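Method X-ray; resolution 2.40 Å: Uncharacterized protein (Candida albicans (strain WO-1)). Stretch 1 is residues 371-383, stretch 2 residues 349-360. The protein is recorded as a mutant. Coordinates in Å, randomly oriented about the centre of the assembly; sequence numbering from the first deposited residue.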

# COMPACT_ATOMS: atom_id res chain seq x y z
N PRO A 371 5.05 10.00 25.49
CA PRO A 371 5.46 11.15 24.67
C PRO A 371 6.94 11.52 24.78
O PRO A 371 7.45 12.19 23.89
CB PRO A 371 4.55 12.28 25.18
CG PRO A 371 3.40 11.59 25.84
CD PRO A 371 3.97 10.34 26.43
N VAL A 372 7.64 11.09 25.85
CA VAL A 372 9.07 11.37 25.95
C VAL A 372 9.84 10.80 24.78
O VAL A 372 10.90 11.31 24.40
CB VAL A 372 9.66 10.81 27.26
CG1 VAL A 372 11.00 11.43 27.52
CG2 VAL A 372 8.76 11.09 28.38
N ASN A 373 9.33 9.72 24.20
CA ASN A 373 10.06 9.05 23.14
C ASN A 373 9.88 9.71 21.79
O ASN A 373 10.44 9.24 20.80
CB ASN A 373 9.67 7.58 23.15
CG ASN A 373 10.24 6.87 24.35
OD1 ASN A 373 11.37 7.17 24.77
ND2 ASN A 373 9.46 5.95 24.95
N GLU A 374 9.09 10.79 21.75
CA GLU A 374 9.16 11.72 20.63
C GLU A 374 10.48 12.47 20.67
O GLU A 374 11.11 12.70 19.63
CB GLU A 374 7.99 12.70 20.69
CG GLU A 374 6.60 12.07 20.46
CD GLU A 374 6.40 11.49 19.06
OE1 GLU A 374 5.83 10.38 18.93
OE2 GLU A 374 6.83 12.14 18.07
N LEU A 375 10.94 12.83 21.88
CA LEU A 375 12.21 13.51 22.07
C LEU A 375 13.39 12.56 21.93
O LEU A 375 14.38 12.88 21.25
CB LEU A 375 12.23 14.20 23.44
CG LEU A 375 11.16 15.29 23.53
CD1 LEU A 375 11.40 16.27 24.69
CD2 LEU A 375 11.12 16.05 22.21
N THR A 376 13.29 11.37 22.55
CA THR A 376 14.41 10.43 22.52
C THR A 376 14.67 9.93 21.10
O THR A 376 15.84 9.78 20.70
CB THR A 376 14.16 9.27 23.49
OG1 THR A 376 13.00 8.51 23.10
CG2 THR A 376 13.95 9.80 24.88
N LEU A 377 13.61 9.68 20.32
CA LEU A 377 13.81 9.24 18.94
C LEU A 377 14.53 10.31 18.13
O LEU A 377 15.50 10.02 17.41
CB LEU A 377 12.47 8.86 18.31
CG LEU A 377 12.52 8.35 16.86
CD1 LEU A 377 13.35 7.08 16.74
CD2 LEU A 377 11.13 8.13 16.32
N ARG A 378 14.10 11.57 18.26
CA ARG A 378 14.82 12.67 17.64
C ARG A 378 16.29 12.69 18.07
O ARG A 378 17.19 12.88 17.24
CB ARG A 378 14.14 14.00 17.99
CG ARG A 378 12.89 14.32 17.15
CD ARG A 378 12.13 15.51 17.72
NE ARG A 378 11.00 15.92 16.87
CZ ARG A 378 10.95 17.06 16.17
NH1 ARG A 378 11.96 17.92 16.20
NH2 ARG A 378 9.88 17.34 15.44
N THR A 379 16.55 12.51 19.36
CA THR A 379 17.94 12.44 19.80
C THR A 379 18.65 11.26 19.15
O THR A 379 19.78 11.39 18.66
CB THR A 379 18.02 12.35 21.32
OG1 THR A 379 17.41 13.52 21.90
CG2 THR A 379 19.48 12.30 21.78
N ILE A 380 17.99 10.10 19.09
CA ILE A 380 18.65 8.93 18.53
C ILE A 380 18.89 9.13 17.04
O ILE A 380 19.99 8.86 16.54
CB ILE A 380 17.82 7.66 18.82
CG1 ILE A 380 17.99 7.26 20.28
CG2 ILE A 380 18.24 6.53 17.92
CD1 ILE A 380 17.07 6.13 20.74
N VAL A 381 17.89 9.65 16.32
CA VAL A 381 18.03 9.80 14.87
C VAL A 381 19.15 10.79 14.54
O VAL A 381 19.96 10.55 13.64
CB VAL A 381 16.69 10.22 14.25
CG1 VAL A 381 16.88 10.50 12.78
CG2 VAL A 381 15.66 9.12 14.45
N SER A 382 19.22 11.89 15.29
CA SER A 382 20.28 12.89 15.08
C SER A 382 21.66 12.32 15.34
O SER A 382 22.65 12.81 14.78
CB SER A 382 20.04 14.11 15.97
OG SER A 382 18.83 14.73 15.64
N ASP A 383 21.75 11.30 16.20
CA ASP A 383 23.04 10.72 16.56
C ASP A 383 23.53 9.67 15.56
O ASP A 383 24.71 9.30 15.61
CB ASP A 383 22.95 10.10 17.95
CG ASP A 383 24.26 9.52 18.44
OD1 ASP A 383 25.26 10.28 18.49
OD2 ASP A 383 24.27 8.33 18.82
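Stretch 2, residues 349-360: QTDNWDVYERFS

Stretch 2 packs as a loop followed by a short helix against one side of the longer stretch 1 helix, in a roughly antiparallel contact that is polar around T379 and apolar around V372. The two stretches together bury 642 Å². In stretch 2, residues 349-352 form an irregular lead-in and helix 353-358 follows, with N352 at the N-cap position; F359 and S360 leave the helix. The axis of this helix runs at 146° to that of the stretch 1 helix (signed crossing angle -146°), with a closest approach of 9.1 Å. The register follows from the opposed directions: the CA atoms of T379 and T350 lie 4.8 Å apart, those of L375 and N352 6.0 Å, and those of V372 and Y356 5.9 Å, so stretch 2 runs from the later turns of stretch 1 toward its beginning.

T379 is the polar centre. Its CA-to-CB bond points toward stretch 2, chi1 is in the m well, and T379 OG1 donates a very short hydrogen bond to T350 O at 2.4 Å. The backbones are close enough here for T379 CA to approach the same T350 O at 3.3 Å in a CA-H...O contact. N352 ND2 adds a weak hydrogen bond to T379 OG1 (3.4 Å), while its stronger bond, to Q349 O at 2.9 Å, ties the side chain back across the loop. The CB atoms of N352 and L375 meet at 3.7 Å. Farther along the helix, S382 OG lies 3.3 Å from T350 CG2 and is itself bonded to R378 O at 2.9 Å.

W353 starts with its CA-to-CB bond pointing away from stretch 1, yet its indole reaches back over the helix. W353 NE1 comes within 3.5 Å of T379 CG2, W353 CZ3 within 4.0 Å of T376 CG2 and W353 CH2 within 4.2 Å of I380 CG1, so one ring spans residues from successive turns. T376 CG2 also touches Y356 CD1 at 3.8 Å, so this methyl touches both aromatic side chains; T376 OG1 instead bonds N373 OD1 (2.7 Å) within its own helix.

At the other end, V372 is in the t rotamer and directs both methyls into stretch 2. V372 CG1 rests 3.4 Å from Y356 CA and 4.4 Å from V355 CG1, while V372 CG2 lies 3.3 Å from F359 O and 3.4 Å from F359 CB. L375 CD1 extends this apolar patch, meeting V355 CG1 at 4.3 Å.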

# COMPACT_ATOMS: atom_id res chain seq x y z
N GLN A 349 15.63 21.25 19.78
CA GLN A 349 16.68 20.72 20.64
C GLN A 349 16.73 19.21 20.50
O GLN A 349 15.71 18.54 20.62
CB GLN A 349 16.47 21.11 22.10
CG GLN A 349 17.69 20.77 22.96
CD GLN A 349 17.61 21.42 24.31
OE1 GLN A 349 17.08 22.52 24.46
NE2 GLN A 349 18.13 20.73 25.32
N THR A 350 17.94 18.69 20.26
CA THR A 350 18.15 17.26 20.04
C THR A 350 18.77 16.55 21.24
O THR A 350 18.86 15.32 21.22
CB THR A 350 19.05 17.04 18.82
OG1 THR A 350 20.23 17.83 18.97
CG2 THR A 350 18.30 17.41 17.54
N ASP A 351 19.22 17.28 22.26
CA ASP A 351 19.81 16.68 23.46
C ASP A 351 18.74 16.64 24.54
O ASP A 351 18.53 17.63 25.26
CB ASP A 351 21.05 17.44 23.91
CG ASP A 351 22.24 17.20 23.00
OD1 ASP A 351 22.17 16.31 22.12
OD2 ASP A 351 23.25 17.92 23.16
N ASN A 352 18.06 15.50 24.67
CA ASN A 352 16.84 15.41 25.45
C ASN A 352 16.84 14.27 26.48
O ASN A 352 15.78 13.95 27.03
CB ASN A 352 15.64 15.27 24.51
CG ASN A 352 15.47 16.48 23.59
OD1 ASN A 352 15.43 17.62 24.05
ND2 ASN A 352 15.38 16.22 22.28
N TRP A 353 17.99 13.67 26.77
CA TRP A 353 18.05 12.64 27.80
C TRP A 353 17.66 13.19 29.17
O TRP A 353 17.13 12.45 30.01
CB TRP A 353 19.44 12.01 27.86
CG TRP A 353 19.79 11.30 26.60
CD1 TRP A 353 20.81 11.60 25.73
CD2 TRP A 353 19.10 10.18 26.02
NE1 TRP A 353 20.79 10.74 24.67
CE2 TRP A 353 19.76 9.85 24.82
CE3 TRP A 353 18.00 9.41 26.41
CZ2 TRP A 353 19.35 8.79 24.00
CZ3 TRP A 353 17.60 8.36 25.60
CH2 TRP A 353 18.28 8.06 24.40
N ASP A 354 17.90 14.48 29.40
CA ASP A 354 17.53 15.06 30.69
C ASP A 354 16.02 14.95 30.92
O ASP A 354 15.58 14.68 32.04
CB ASP A 354 17.99 16.52 30.77
CG ASP A 354 17.43 17.39 29.64
OD1 ASP A 354 17.31 16.90 28.49
OD2 ASP A 354 17.09 18.55 29.91
N VAL A 355 15.23 15.13 29.86
CA VAL A 355 13.78 15.02 30.00
C VAL A 355 13.37 13.56 30.12
O VAL A 355 12.50 13.21 30.93
CB VAL A 355 13.07 15.71 28.83
CG1 VAL A 355 11.56 15.59 28.98
CG2 VAL A 355 13.47 17.16 28.73
N TYR A 356 14.00 12.70 29.32
CA TYR A 356 13.81 11.26 29.46
C TYR A 356 14.03 10.81 30.91
O TYR A 356 13.21 10.07 31.47
CB TYR A 356 14.76 10.50 28.53
CG TYR A 356 14.72 9.02 28.81
CD1 TYR A 356 13.69 8.23 28.31
CD2 TYR A 356 15.67 8.42 29.63
CE1 TYR A 356 13.62 6.88 28.60
CE2 TYR A 356 15.61 7.07 29.93
CZ TYR A 356 14.59 6.30 29.41
OH TYR A 356 14.54 4.96 29.70
N GLU A 357 15.11 11.26 31.54
CA GLU A 357 15.39 10.84 32.91
C GLU A 357 14.30 11.29 33.88
O GLU A 357 14.14 10.67 34.94
CB GLU A 357 16.75 11.36 33.36
CG GLU A 357 17.95 10.68 32.68
CD GLU A 357 18.13 9.21 33.06
OE1 GLU A 357 17.47 8.74 34.01
OE2 GLU A 357 18.96 8.53 32.41
N ARG A 358 13.56 12.34 33.55
CA ARG A 358 12.47 12.81 34.40
C ARG A 358 11.15 12.11 34.12
O ARG A 358 10.24 12.19 34.96
CB ARG A 358 12.28 14.32 34.24
CG ARG A 358 13.31 15.17 34.99
CD ARG A 358 13.42 16.56 34.38
NE ARG A 358 12.13 17.26 34.39
CZ ARG A 358 11.81 18.26 33.57
NH1 ARG A 358 12.68 18.70 32.66
NH2 ARG A 358 10.62 18.84 33.67
N PHE A 359 11.02 11.45 32.98
CA PHE A 359 9.77 10.78 32.61
C PHE A 359 10.05 9.43 31.93
O PHE A 359 9.42 9.09 30.92
CB PHE A 359 8.93 11.66 31.68
CG PHE A 359 8.71 13.07 32.17
CD1 PHE A 359 9.60 14.08 31.84
CD2 PHE A 359 7.58 13.39 32.90
CE1 PHE A 359 9.39 15.38 32.27
CE2 PHE A 359 7.37 14.70 33.34
CZ PHE A 359 8.28 15.69 33.03
N SER A 360 11.00 8.65 32.47
CA SER A 360 11.34 7.36 31.86
C SER A 360 10.26 6.31 32.09
O SER A 360 10.19 5.33 31.34
CB SER A 360 12.66 6.83 32.43
OG SER A 360 12.53 6.51 33.81